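Local coordinates for protein polyketide synthase PksJ (Bacillus subtilis subsp. subtilis, PDB 4J1Q) that reduces keto groups of intermediates on the bacillaene polyketide assembly line, using NADPH and acting stereoselectively at alpha and beta positions, at residues Lys314-Leu318 / Phe357-Phe361; Phe333-Val339 / Ser377-Trp383. All blocks are in the same frame, centred on the assembly; numbering follows the deposited sequence.

Contact 1 (Lys314-Leu318 / Phe357-Phe361); sequences KVSGL and FMDAF. With NDP (NADPH dihydro-nicotinamide-adenine-dinucleotide phosphate), chain B.
V315 presses the methyl CG1 squarely onto the ring of F357, 3.5 Å from CG1 to the ring centroid and only 4° off the normal, a CH-pi contact over the middle of the face. F357 holds its ring there by turning CG anti to its backbone N (chi1 171°). L318 continues the tight part. Its CD1 sits 3.4 Å from CG of M358, while CD2 lies near the edge of the F357 ring and over a face of F361, where the modelled spacing is too short to carry weight. M358 also sets its CG 3.4 Å from O of K314. The axes of the two short segments come within 10.1 Å, a spacing bridged by these side chains. The looser side is where K314 runs out past M358, its CG 3.9 Å from SD of M358. A bend at chi3 (-54°) turns CE of M358 toward the K314 chain, 3.6 Å from NZ of K314. This end is polar: K314 NZ donates to O2D of the nicotinamide ribose of NADPH at 3.1 Å. K314 NZ also donates to O3D of NADPH, at a modelled 2.5 Å that is probably too short to be taken literally, and has N355 OD1 as a further partner. Such a lysine, close to Y351 and N355, is consistent with the lysine, tyrosine and asparagine cluster of ketoreductase active sites in the Rossmann-fold short-chain dehydrogenase/reductase family.

Contact 2 (Phe333-Val339 / Ser377-Trp383); sequences FIFFSSV and STISFNW. With NDP (NADPH dihydro-nicotinamide-adenine-dinucleotide phosphate), chain B.
W383 points the NE1 edge of its indole at the face of F336, an edge-to-face pair with planes at 84° and NE1 3.4 Å from CD1 of F336. W383 keeps CG beside its backbone N (chi1 -71°), which swings the indole over toward F336. NADPH lies against the same strand ends: C5N of the nicotinamide is 3.4 Å from O of W383, C6N is 3.4 Å from O of S337, and the ribose O4D is 3.6 Å from CB of F336. Behind this first shell, N382 ND2 makes an almost straight bond to O of S338 (2.8 Å, 178°), reaching that carbonyl from above its plane. D359 OD2 accepts from the same ND2, while D359 OD1 bonds to the hydroxyls of S337 and S380. S338 OG caps the following helix at S340 N. A parallel ladder runs from F333 to S338, with F335 N to O of I379 at 2.8 Å; its bonds S337 N to F381 O and W383 N to S337 O are weak, and V339 N closes the end on O of W383 at 2.8 Å. Beside it I334 CG2 meets the edge of the F381 ring, 3.6 Å from CD1. The pair sits inside the Rossmann sheet, bonded to strand 286-289 through I334 and F336 and to strand 429-435 through S380, with helices 304-324 and 349-370 packed on the face that carries F333 and F335.

Overall arrangement
Both contacts are buried near the middle of the chain, their centres 10 Å apart, and both reach NADPH. Contact 1 joins two helices, 304-324 and 349-370; contact 2 joins the strands that follow each of them, 332-338 and 377-383, so the segments alternate along the chain as helix, strand, helix, strand. The chemistry differs accordingly: contact 1 has no hydrogen bond between its segments and relies on methyl and ring packing, whereas contact 2 is a backbone ladder with polar side chains at its cofactor end. D359 joins the layers, lying on the helix of contact 1 but turned to the strands. Contact 1 grips the ribose hydroxyls by hydrogen bonds; contact 2 lies against the nicotinamide ring and ribose oxygen by van der Waals contact.

Contact 1 (Lys314-Leu318 / Phe357-Phe361)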
ATOM      1  N   LYS A 314       6.313  -5.593   3.616  1.00 31.24           N
ATOM      2  CA  LYS A 314       5.097  -5.235   2.878  1.00 30.44           C
ATOM      3  C   LYS A 314       5.333  -5.388   1.369  1.00 32.62           C
ATOM      4  O   LYS A 314       4.395  -5.429   0.560  1.00 31.75           O
ATOM      5  CB  LYS A 314       4.653  -3.808   3.239  1.00 29.51           C
ATOM      6  CG  LYS A 314       3.892  -3.722   4.577  1.00 29.14           C
ATOM      7  CD  LYS A 314       3.501  -2.300   4.928  1.00 27.83           C
ATOM      8  CE  LYS A 314       2.826  -2.210   6.291  1.00 29.10           C
ATOM      9  NZ  LYS A 314       1.376  -2.605   6.337  1.00 29.41           N
ATOM     10  N   VAL A 315       6.598  -5.444   0.970  1.00 33.95           N
ATOM     11  CA  VAL A 315       6.880  -5.448  -0.455  1.00 34.22           C
ATOM     12  C   VAL A 315       7.392  -6.796  -0.925  1.00 36.97           C
ATOM     13  O   VAL A 315       6.635  -7.553  -1.525  1.00 39.55           O
ATOM     14  CB  VAL A 315       7.761  -4.258  -0.880  1.00 32.69           C
ATOM     15  CG1 VAL A 315       7.987  -4.271  -2.388  1.00 33.37           C
ATOM     16  CG2 VAL A 315       7.073  -2.979  -0.468  1.00 30.53           C
ATOM     17  N   SER A 316       8.587  -7.171  -0.484  1.00 37.89           N
ATOM     18  CA  SER A 316       9.089  -8.514  -0.714  1.00 38.81           C
ATOM     19  C   SER A 316       8.317  -9.543   0.085  1.00 40.82           C
ATOM     20  O   SER A 316       8.017 -10.647  -0.423  1.00 41.78           O
ATOM     21  CB  SER A 316      10.576  -8.615  -0.368  1.00 39.77           C
ATOM     22  OG  SER A 316      11.339  -8.025  -1.389  1.00 41.46           O
ATOM     23  N   GLY A 317       8.045  -9.217   1.345  1.00 38.12           N
ATOM     24  CA  GLY A 317       7.319 -10.126   2.212  1.00 39.88           C
ATOM     25  C   GLY A 317       6.017 -10.534   1.576  1.00 42.36           C
ATOM     26  O   GLY A 317       5.661 -11.710   1.582  1.00 46.65           O
ATOM     27  N   LEU A 318       5.325  -9.560   0.979  1.00 41.30           N
ATOM     28  CA  LEU A 318       4.021  -9.789   0.390  1.00 40.33           C
ATOM     29  C   LEU A 318       4.133 -10.627  -0.873  1.00 42.86           C
ATOM     30  O   LEU A 318       3.399 -11.581  -1.055  1.00 44.47           O
ATOM     31  CB  LEU A 318       3.342  -8.455   0.084  1.00 41.23           C
ATOM     32  CG  LEU A 318       1.952  -8.552  -0.533  1.00 46.64           C
ATOM     33  CD1 LEU A 318       1.123  -7.340  -0.203  1.00 48.27           C
ATOM     34  CD2 LEU A 318       2.114  -8.598  -2.023  1.00 50.85           C
ATOM     35  N   PHE A 357       2.597   0.078  -2.607  1.00 25.25           N
ATOM     36  CA  PHE A 357       2.891  -1.139  -3.373  1.00 27.11           C
ATOM     37  C   PHE A 357       1.826  -2.201  -3.152  1.00 27.73           C
ATOM     38  O   PHE A 357       1.409  -2.872  -4.119  1.00 28.94           O
ATOM     39  CB  PHE A 357       4.269  -1.700  -3.017  1.00 28.14           C
ATOM     40  CG  PHE A 357       4.547  -3.065  -3.610  1.00 30.28           C
ATOM     41  CD1 PHE A 357       5.305  -3.191  -4.766  1.00 32.19           C
ATOM     42  CD2 PHE A 357       4.146  -4.219  -2.960  1.00 30.46           C
ATOM     43  CE1 PHE A 357       5.644  -4.438  -5.264  1.00 33.81           C
ATOM     44  CE2 PHE A 357       4.474  -5.456  -3.450  1.00 32.04           C
ATOM     45  CZ  PHE A 357       5.185  -5.572  -4.615  1.00 33.84           C
ATOM     46  N   MET A 358       1.359  -2.345  -1.905  1.00 26.87           N
ATOM     47  CA  MET A 358       0.351  -3.367  -1.592  1.00 28.31           C
ATOM     48  C   MET A 358      -0.952  -3.066  -2.292  1.00 29.31           C
ATOM     49  O   MET A 358      -1.525  -3.944  -2.945  1.00 29.49           O
ATOM     50  CB  MET A 358       0.121  -3.482  -0.073  1.00 28.13           C
ATOM     51  CG  MET A 358       1.334  -4.044   0.648  1.00 29.12           C
ATOM     52  SD  MET A 358       0.928  -4.772   2.230  1.00 32.94           S
ATOM     53  CE  MET A 358       0.054  -3.461   3.103  1.00 29.88           C
ATOM     54  N   ASP A 359      -1.383  -1.797  -2.197  1.00 29.65           N
ATOM     55  CA  ASP A 359      -2.542  -1.301  -2.979  1.00 30.74           C
ATOM     56  C   ASP A 359      -2.419  -1.651  -4.463  1.00 30.41           C
ATOM     57  O   ASP A 359      -3.343  -2.195  -5.045  1.00 32.10           O
ATOM     58  CB  ASP A 359      -2.706   0.214  -2.827  1.00 29.81           C
ATOM     59  CG  ASP A 359      -2.809   0.643  -1.364  1.00 33.93           C
ATOM     60  OD1 ASP A 359      -3.074  -0.237  -0.488  1.00 33.28           O
ATOM     61  OD2 ASP A 359      -2.606   1.861  -1.088  1.00 33.36           O
ATOM     62  N   ALA A 360      -1.268  -1.356  -5.056  1.00 29.24           N
ATOM     63  CA  ALA A 360      -1.036  -1.648  -6.479  1.00 31.03           C
ATOM     64  C   ALA A 360      -1.049  -3.150  -6.711  1.00 33.06           C
ATOM     65  O   ALA A 360      -1.530  -3.618  -7.733  1.00 35.27           O
ATOM     66  CB  ALA A 360       0.286  -1.057  -6.971  1.00 30.07           C
ATOM     67  N   PHE A 361      -0.540  -3.902  -5.747  1.00 33.28           N
ATOM     68  CA  PHE A 361      -0.518  -5.360  -5.855  1.00 35.60           C
ATOM     69  C   PHE A 361      -1.918  -5.982  -5.879  1.00 38.54           C
ATOM     70  O   PHE A 361      -2.151  -6.994  -6.549  1.00 40.83           O
ATOM     71  CB  PHE A 361       0.320  -5.946  -4.715  1.00 36.55           C
ATOM     72  CG  PHE A 361       0.822  -7.337  -4.982  1.00 39.61           C
ATOM     73  CD1 PHE A 361       1.937  -7.548  -5.782  1.00 41.01           C
ATOM     74  CD2 PHE A 361       0.168  -8.438  -4.450  1.00 39.09           C
ATOM     75  CE1 PHE A 361       2.380  -8.840  -6.057  1.00 44.79           C
ATOM     76  CE2 PHE A 361       0.594  -9.724  -4.741  1.00 42.89           C
ATOM     77  CZ  PHE A 361       1.709  -9.927  -5.531  1.00 42.82           C
TER
HETATM   78  PA  NDP B 501       2.091  -3.880  15.025  1.00 42.82           P
HETATM   79  O1A NDP B 501       3.515  -3.337  14.854  1.00 51.22           O
HETATM   80  O2A NDP B 501       1.448  -4.119  16.356  1.00 35.80           O
HETATM   81  O5B NDP B 501       1.944  -5.197  14.135  1.00 31.83           O
HETATM   82  C5B NDP B 501       2.888  -5.496  13.104  1.00 31.17           C
HETATM   83  C4B NDP B 501       3.351  -6.919  13.372  1.00 24.24           C
HETATM   84  O4B NDP B 501       4.125  -7.358  12.253  1.00 28.89           O
HETATM   85  C3B NDP B 501       4.305  -6.946  14.556  1.00 25.25           C
HETATM   86  O3B NDP B 501       3.686  -7.878  15.486  1.00 35.86           O
HETATM   87  C2B NDP B 501       5.616  -7.505  14.009  1.00 22.89           C
HETATM   88  O2B NDP B 501       6.119  -8.570  14.873  1.00 29.46           O
HETATM   89  C1B NDP B 501       5.218  -8.156  12.697  1.00 19.91           C
HETATM   90  N9A NDP B 501       6.358  -8.013  11.743  1.00 20.36           N
HETATM   91  C8A NDP B 501       7.111  -6.879  11.508  1.00 13.95           C
HETATM   92  N7A NDP B 501       8.057  -7.195  10.541  1.00 16.99           N
HETATM   93  C5A NDP B 501       7.838  -8.522  10.134  1.00 14.77           C
HETATM   94  C6A NDP B 501       8.460  -9.371   9.220  1.00 19.31           C
HETATM   95  N6A NDP B 501       9.553  -8.983   8.486  1.00 17.86           N
HETATM   96  N1A NDP B 501       7.994 -10.644   9.067  1.00 24.24           N
HETATM   97  C2A NDP B 501       6.960 -11.097   9.818  1.00 18.82           C
HETATM   98  N3A NDP B 501       6.375 -10.301  10.738  1.00 26.12           N
HETATM   99  C4A NDP B 501       6.765  -8.998  10.890  1.00 17.05           C
HETATM  100  O3  NDP B 501       1.133  -2.917  14.154  1.00 37.32           O
HETATM  101  PN  NDP B 501      -0.435  -3.209  14.024  1.00 41.65           P
HETATM  102  O1N NDP B 501      -1.068  -1.957  14.625  1.00 37.32           O
HETATM  103  O2N NDP B 501      -0.770  -4.631  14.433  1.00 43.77           O
HETATM  104  O5D NDP B 501      -0.634  -3.123  12.423  1.00 39.28           O
HETATM  105  C5D NDP B 501      -1.063  -4.235  11.625  1.00 35.06           C
HETATM  106  C4D NDP B 501      -0.929  -3.826  10.140  1.00 40.63           C
HETATM  107  O4D NDP B 501      -1.941  -2.843   9.831  1.00 36.72           O
HETATM  108  C3D NDP B 501       0.423  -3.150   9.871  1.00 27.77           C
HETATM  109  O3D NDP B 501       0.976  -3.601   8.612  1.00 30.05           O
HETATM  110  C2D NDP B 501       0.091  -1.690   9.840  1.00 32.03           C
HETATM  111  O2D NDP B 501       0.969  -1.033   8.922  1.00 30.21           O
HETATM  112  C1D NDP B 501      -1.376  -1.626   9.391  1.00 36.34           C
HETATM  113  N1N NDP B 501      -2.072  -0.478   9.987  1.00 40.01           N
HETATM  114  C2N NDP B 501      -2.276  -0.386  11.333  1.00 43.51           C
HETATM  115  C3N NDP B 501      -2.895   0.748  11.908  1.00 35.44           C
HETATM  116  C7N NDP B 501      -3.127   0.817  13.419  1.00 55.92           C
HETATM  117  O7N NDP B 501      -3.942   1.642  13.851  1.00 48.88           O
HETATM  118  N7N NDP B 501      -2.390   0.060  14.266  1.00 38.74           N
HETATM  119  C4N NDP B 501      -3.259   1.844  11.081  1.00 34.57           C
HETATM  120  C5N NDP B 501      -3.007   1.733   9.700  1.00 38.42           C
HETATM  121  C6N NDP B 501      -2.401   0.558   9.190  1.00 40.20           C
HETATM  122  P2B NDP B 501       7.699  -8.922  14.956  1.00 28.03           P
HETATM  123  O1X NDP B 501       8.337  -7.539  15.213  1.00 30.05           O
HETATM  124  O2X NDP B 501       7.667  -9.939  16.090  1.00 30.16           O
HETATM  125  O3X NDP B 501       8.087  -9.507  13.614  1.00 26.66           O

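Contact 2 (Phe333-Val339 / Ser377-Trp383)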
ATOM      1  N   PHE A 333      -7.466 -12.911   0.045  1.00 54.88           N
ATOM      2  CA  PHE A 333      -6.125 -12.488   0.415  1.00 49.57           C
ATOM      3  C   PHE A 333      -6.217 -10.979   0.640  1.00 46.17           C
ATOM      4  O   PHE A 333      -6.430 -10.224  -0.302  1.00 44.04           O
ATOM      5  CB  PHE A 333      -5.150 -12.811  -0.721  1.00 49.50           C
ATOM      6  CG  PHE A 333      -3.690 -12.839  -0.315  1.00 47.75           C
ATOM      7  CD1 PHE A 333      -3.216 -12.068   0.739  1.00 46.62           C
ATOM      8  CD2 PHE A 333      -2.767 -13.519  -1.102  1.00 49.60           C
ATOM      9  CE1 PHE A 333      -1.850 -12.022   1.045  1.00 45.95           C
ATOM     10  CE2 PHE A 333      -1.405 -13.485  -0.801  1.00 52.20           C
ATOM     11  CZ  PHE A 333      -0.939 -12.707   0.259  1.00 46.68           C
ATOM     12  N   ILE A 334      -6.221 -10.575   1.907  1.00 44.11           N
ATOM     13  CA  ILE A 334      -6.435  -9.182   2.271  1.00 41.80           C
ATOM     14  C   ILE A 334      -5.174  -8.552   2.844  1.00 38.98           C
ATOM     15  O   ILE A 334      -4.580  -9.093   3.777  1.00 39.05           O
ATOM     16  CB  ILE A 334      -7.549  -9.056   3.314  1.00 42.28           C
ATOM     17  CG1 ILE A 334      -8.930  -9.291   2.672  1.00 45.10           C
ATOM     18  CG2 ILE A 334      -7.466  -7.711   4.016  1.00 40.12           C
ATOM     19  CD1 ILE A 334      -9.960  -9.808   3.653  1.00 46.74           C
ATOM     20  N   PHE A 335      -4.742  -7.436   2.257  1.00 37.39           N
ATOM     21  CA  PHE A 335      -3.577  -6.708   2.765  1.00 36.01           C
ATOM     22  C   PHE A 335      -4.053  -5.656   3.759  1.00 36.07           C
ATOM     23  O   PHE A 335      -4.947  -4.870   3.451  1.00 37.05           O
ATOM     24  CB  PHE A 335      -2.818  -5.995   1.625  1.00 34.49           C
ATOM     25  CG  PHE A 335      -2.680  -6.796   0.369  1.00 35.84           C
ATOM     26  CD1 PHE A 335      -2.642  -6.156  -0.867  1.00 35.93           C
ATOM     27  CD2 PHE A 335      -2.529  -8.172   0.408  1.00 37.24           C
ATOM     28  CE1 PHE A 335      -2.567  -6.884  -2.048  1.00 37.20           C
ATOM     29  CE2 PHE A 335      -2.449  -8.913  -0.758  1.00 38.93           C
ATOM     30  CZ  PHE A 335      -2.462  -8.270  -1.991  1.00 39.16           C
ATOM     31  N   PHE A 336      -3.344  -5.529   4.869  1.00 35.58           N
ATOM     32  CA  PHE A 336      -3.578  -4.407   5.782  1.00 35.11           C
ATOM     33  C   PHE A 336      -2.663  -3.223   5.485  1.00 33.95           C
ATOM     34  O   PHE A 336      -1.539  -3.120   5.999  1.00 32.84           O
ATOM     35  CB  PHE A 336      -3.452  -4.845   7.247  1.00 35.11           C
ATOM     36  CG  PHE A 336      -4.663  -5.593   7.756  1.00 38.31           C
ATOM     37  CD1 PHE A 336      -5.708  -5.931   6.888  1.00 38.43           C
ATOM     38  CD2 PHE A 336      -4.778  -5.918   9.098  1.00 39.34           C
ATOM     39  CE1 PHE A 336      -6.820  -6.605   7.352  1.00 43.54           C
ATOM     40  CE2 PHE A 336      -5.884  -6.597   9.565  1.00 41.93           C
ATOM     41  CZ  PHE A 336      -6.920  -6.937   8.695  1.00 42.79           C
ATOM     42  N   SER A 337      -3.128  -2.358   4.594  1.00 33.27           N
ATOM     43  CA  SER A 337      -2.348  -1.195   4.169  1.00 31.65           C
ATOM     44  C   SER A 337      -2.766  -0.024   5.055  1.00 32.11           C
ATOM     45  O   SER A 337      -3.457  -0.210   6.049  1.00 33.13           O
ATOM     46  CB  SER A 337      -2.641  -0.905   2.679  1.00 31.44           C
ATOM     47  OG  SER A 337      -2.052   0.309   2.239  1.00 29.67           O
ATOM     48  N   SER A 338      -2.443   1.197   4.645  1.00 30.92           N
ATOM     49  CA  SER A 338      -2.623   2.322   5.536  1.00 31.13           C
ATOM     50  C   SER A 338      -3.100   3.537   4.769  1.00 33.05           C
ATOM     51  O   SER A 338      -2.793   3.709   3.572  1.00 32.43           O
ATOM     52  CB  SER A 338      -1.302   2.663   6.234  1.00 31.29           C
ATOM     53  OG  SER A 338      -1.336   3.994   6.714  1.00 31.77           O
ATOM     54  N   VAL A 339      -3.783   4.427   5.478  1.00 34.62           N
ATOM     55  CA  VAL A 339      -4.084   5.739   4.926  1.00 38.51           C
ATOM     56  C   VAL A 339      -2.825   6.506   4.439  1.00 36.79           C
ATOM     57  O   VAL A 339      -2.886   7.274   3.497  1.00 35.78           O
ATOM     58  CB  VAL A 339      -4.941   6.545   5.923  1.00 43.36           C
ATOM     59  CG1 VAL A 339      -4.439   7.967   6.062  1.00 46.29           C
ATOM     60  CG2 VAL A 339      -6.406   6.515   5.485  1.00 44.03           C
ATOM     61  N   SER A 377     -10.472 -13.767  -3.676  1.00 62.72           N
ATOM     62  CA  SER A 377     -10.600 -12.329  -3.887  1.00 64.63           C
ATOM     63  C   SER A 377      -9.542 -11.528  -3.115  1.00 59.96           C
ATOM     64  O   SER A 377      -9.249 -11.822  -1.957  1.00 57.90           O
ATOM     65  CB  SER A 377     -12.006 -11.860  -3.515  1.00 67.85           C
ATOM     66  OG  SER A 377     -12.101 -11.666  -2.117  1.00 74.58           O
ATOM     67  N   THR A 378      -9.019 -10.487  -3.753  1.00 55.50           N
ATOM     68  CA  THR A 378      -7.910  -9.719  -3.186  1.00 52.32           C
ATOM     69  C   THR A 378      -8.344  -8.304  -2.863  1.00 51.82           C
ATOM     70  O   THR A 378      -8.844  -7.593  -3.731  1.00 54.21           O
ATOM     71  CB  THR A 378      -6.729  -9.629  -4.169  1.00 49.16           C
ATOM     72  OG1 THR A 378      -6.470 -10.921  -4.723  1.00 50.98           O
ATOM     73  CG2 THR A 378      -5.499  -9.143  -3.466  1.00 48.08           C
ATOM     74  N   ILE A 379      -8.075  -7.877  -1.636  1.00 50.56           N
ATOM     75  CA  ILE A 379      -8.425  -6.532  -1.208  1.00 47.69           C
ATOM     76  C   ILE A 379      -7.271  -5.936  -0.429  1.00 43.07           C
ATOM     77  O   ILE A 379      -6.656  -6.619   0.386  1.00 45.52           O
ATOM     78  CB  ILE A 379      -9.670  -6.548  -0.299  1.00 48.88           C
ATOM     79  CG1 ILE A 379     -10.825  -7.229  -1.018  1.00 54.04           C
ATOM     80  CG2 ILE A 379     -10.067  -5.134   0.103  1.00 48.00           C
ATOM     81  CD1 ILE A 379     -12.028  -7.488  -0.133  1.00 57.44           C
ATOM     82  N   SER A 380      -7.026  -4.647  -0.628  1.00 38.86           N
ATOM     83  CA  SER A 380      -6.128  -3.890   0.231  1.00 35.88           C
ATOM     84  C   SER A 380      -6.940  -2.815   0.961  1.00 36.04           C
ATOM     85  O   SER A 380      -7.725  -2.090   0.330  1.00 36.09           O
ATOM     86  CB  SER A 380      -5.013  -3.255  -0.605  1.00 35.10           C
ATOM     87  OG  SER A 380      -4.011  -2.600   0.200  1.00 31.39           O
ATOM     88  N   PHE A 381      -6.824  -2.765   2.288  1.00 34.12           N
ATOM     89  CA  PHE A 381      -7.564  -1.769   3.061  1.00 34.73           C
ATOM     90  C   PHE A 381      -6.599  -0.649   3.427  1.00 34.18           C
ATOM     91  O   PHE A 381      -5.568  -0.898   4.074  1.00 33.52           O
ATOM     92  CB  PHE A 381      -8.160  -2.380   4.352  1.00 36.72           C
ATOM     93  CG  PHE A 381      -9.369  -3.266   4.128  1.00 37.02           C
ATOM     94  CD1 PHE A 381      -9.224  -4.598   3.759  1.00 37.85           C
ATOM     95  CD2 PHE A 381     -10.639  -2.784   4.355  1.00 38.23           C
ATOM     96  CE1 PHE A 381     -10.334  -5.424   3.590  1.00 39.91           C
ATOM     97  CE2 PHE A 381     -11.758  -3.599   4.183  1.00 40.22           C
ATOM     98  CZ  PHE A 381     -11.603  -4.924   3.808  1.00 40.71           C
ATOM     99  N   ASN A 382      -6.946   0.586   3.077  1.00 32.73           N
ATOM    100  CA  ASN A 382      -6.247   1.711   3.668  1.00 33.34           C
ATOM    101  C   ASN A 382      -6.842   2.133   5.006  1.00 36.23           C
ATOM    102  O   ASN A 382      -7.865   2.857   5.049  1.00 37.90           O
ATOM    103  CB  ASN A 382      -6.202   2.893   2.709  1.00 34.50           C
ATOM    104  CG  ASN A 382      -5.546   2.543   1.408  1.00 33.41           C
ATOM    105  OD1 ASN A 382      -6.217   2.127   0.444  1.00 33.16           O
ATOM    106  ND2 ASN A 382      -4.237   2.739   1.346  1.00 31.82           N
ATOM    107  N   TRP A 383      -6.251   1.610   6.083  1.00 35.22           N
ATOM    108  CA  TRP A 383      -6.776   1.810   7.433  1.00 36.98           C
ATOM    109  C   TRP A 383      -6.325   3.125   7.968  1.00 37.46           C
ATOM    110  O   TRP A 383      -5.148   3.506   7.803  1.00 35.38           O
ATOM    111  CB  TRP A 383      -6.257   0.739   8.376  1.00 37.04           C
ATOM    112  CG  TRP A 383      -6.817  -0.644   8.170  1.00 37.43           C
ATOM    113  CD1 TRP A 383      -6.099  -1.828   8.103  1.00 35.92           C
ATOM    114  CD2 TRP A 383      -8.241  -1.048   8.138  1.00 39.26           C
ATOM    115  NE1 TRP A 383      -6.943  -2.907   7.971  1.00 38.73           N
ATOM    116  CE2 TRP A 383      -8.245  -2.507   7.993  1.00 40.49           C
ATOM    117  CE3 TRP A 383      -9.454  -0.374   8.204  1.00 41.21           C
ATOM    118  CZ2 TRP A 383      -9.424  -3.242   7.959  1.00 42.61           C
ATOM    119  CZ3 TRP A 383     -10.637  -1.116   8.108  1.00 44.28           C
ATOM    120  CH2 TRP A 383     -10.624  -2.525   8.006  1.00 44.18           C
TER
HETATM  121  PA  NDP B 501       2.091  -3.880  15.025  1.00 42.82           P
HETATM  122  O1A NDP B 501       3.515  -3.337  14.854  1.00 51.22           O
HETATM  123  O2A NDP B 501       1.448  -4.119  16.356  1.00 35.80           O
HETATM  124  O5B NDP B 501       1.944  -5.197  14.135  1.00 31.83           O
HETATM  125  C5B NDP B 501       2.888  -5.496  13.104  1.00 31.17           C
HETATM  126  C4B NDP B 501       3.351  -6.919  13.372  1.00 24.24           C
HETATM  127  O4B NDP B 501       4.125  -7.358  12.253  1.00 28.89           O
HETATM  128  C3B NDP B 501       4.305  -6.946  14.556  1.00 25.25           C
HETATM  129  O3B NDP B 501       3.686  -7.878  15.486  1.00 35.86           O
HETATM  130  C2B NDP B 501       5.616  -7.505  14.009  1.00 22.89           C
HETATM  131  O2B NDP B 501       6.119  -8.570  14.873  1.00 29.46           O
HETATM  132  C1B NDP B 501       5.218  -8.156  12.697  1.00 19.91           C
HETATM  133  N9A NDP B 501       6.358  -8.013  11.743  1.00 20.36           N
HETATM  134  C8A NDP B 501       7.111  -6.879  11.508  1.00 13.95           C
HETATM  135  N7A NDP B 501       8.057  -7.195  10.541  1.00 16.99           N
HETATM  136  C5A NDP B 501       7.838  -8.522  10.134  1.00 14.77           C
HETATM  137  C6A NDP B 501       8.460  -9.371   9.220  1.00 19.31           C
HETATM  138  N6A NDP B 501       9.553  -8.983   8.486  1.00 17.86           N
HETATM  139  N1A NDP B 501       7.994 -10.644   9.067  1.00 24.24           N
HETATM  140  C2A NDP B 501       6.960 -11.097   9.818  1.00 18.82           C
HETATM  141  N3A NDP B 501       6.375 -10.301  10.738  1.00 26.12           N
HETATM  142  C4A NDP B 501       6.765  -8.998  10.890  1.00 17.05           C
HETATM  143  O3  NDP B 501       1.133  -2.917  14.154  1.00 37.32           O
HETATM  144  PN  NDP B 501      -0.435  -3.209  14.024  1.00 41.65           P
HETATM  145  O1N NDP B 501      -1.068  -1.957  14.625  1.00 37.32           O
HETATM  146  O2N NDP B 501      -0.770  -4.631  14.433  1.00 43.77           O
HETATM  147  O5D NDP B 501      -0.634  -3.123  12.423  1.00 39.28           O
HETATM  148  C5D NDP B 501      -1.063  -4.235  11.625  1.00 35.06           C
HETATM  149  C4D NDP B 501      -0.929  -3.826  10.140  1.00 40.63           C
HETATM  150  O4D NDP B 501      -1.941  -2.843   9.831  1.00 36.72           O
HETATM  151  C3D NDP B 501       0.423  -3.150   9.871  1.00 27.77           C
HETATM  152  O3D NDP B 501       0.976  -3.601   8.612  1.00 30.05           O
HETATM  153  C2D NDP B 501       0.091  -1.690   9.840  1.00 32.03           C
HETATM  154  O2D NDP B 501       0.969  -1.033   8.922  1.00 30.21           O
HETATM  155  C1D NDP B 501      -1.376  -1.626   9.391  1.00 36.34           C
HETATM  156  N1N NDP B 501      -2.072  -0.478   9.987  1.00 40.01           N
HETATM  157  C2N NDP B 501      -2.276  -0.386  11.333  1.00 43.51           C
HETATM  158  C3N NDP B 501      -2.895   0.748  11.908  1.00 35.44           C
HETATM  159  C7N NDP B 501      -3.127   0.817  13.419  1.00 55.92           C
HETATM  160  O7N NDP B 501      -3.942   1.642  13.851  1.00 48.88           O
HETATM  161  N7N NDP B 501      -2.390   0.060  14.266  1.00 38.74           N
HETATM  162  C4N NDP B 501      -3.259   1.844  11.081  1.00 34.57           C
HETATM  163  C5N NDP B 501      -3.007   1.733   9.700  1.00 38.42           C
HETATM  164  C6N NDP B 501      -2.401   0.558   9.190  1.00 40.20           C
HETATM  165  P2B NDP B 501       7.699  -8.922  14.956  1.00 28.03           P
HETATM  166  O1X NDP B 501       8.337  -7.539  15.213  1.00 30.05           O
HETATM  167  O2X NDP B 501       7.667  -9.939  16.090  1.00 30.16           O
HETATM  168  O3X NDP B 501       8.087  -9.507  13.614  1.00 26.66           O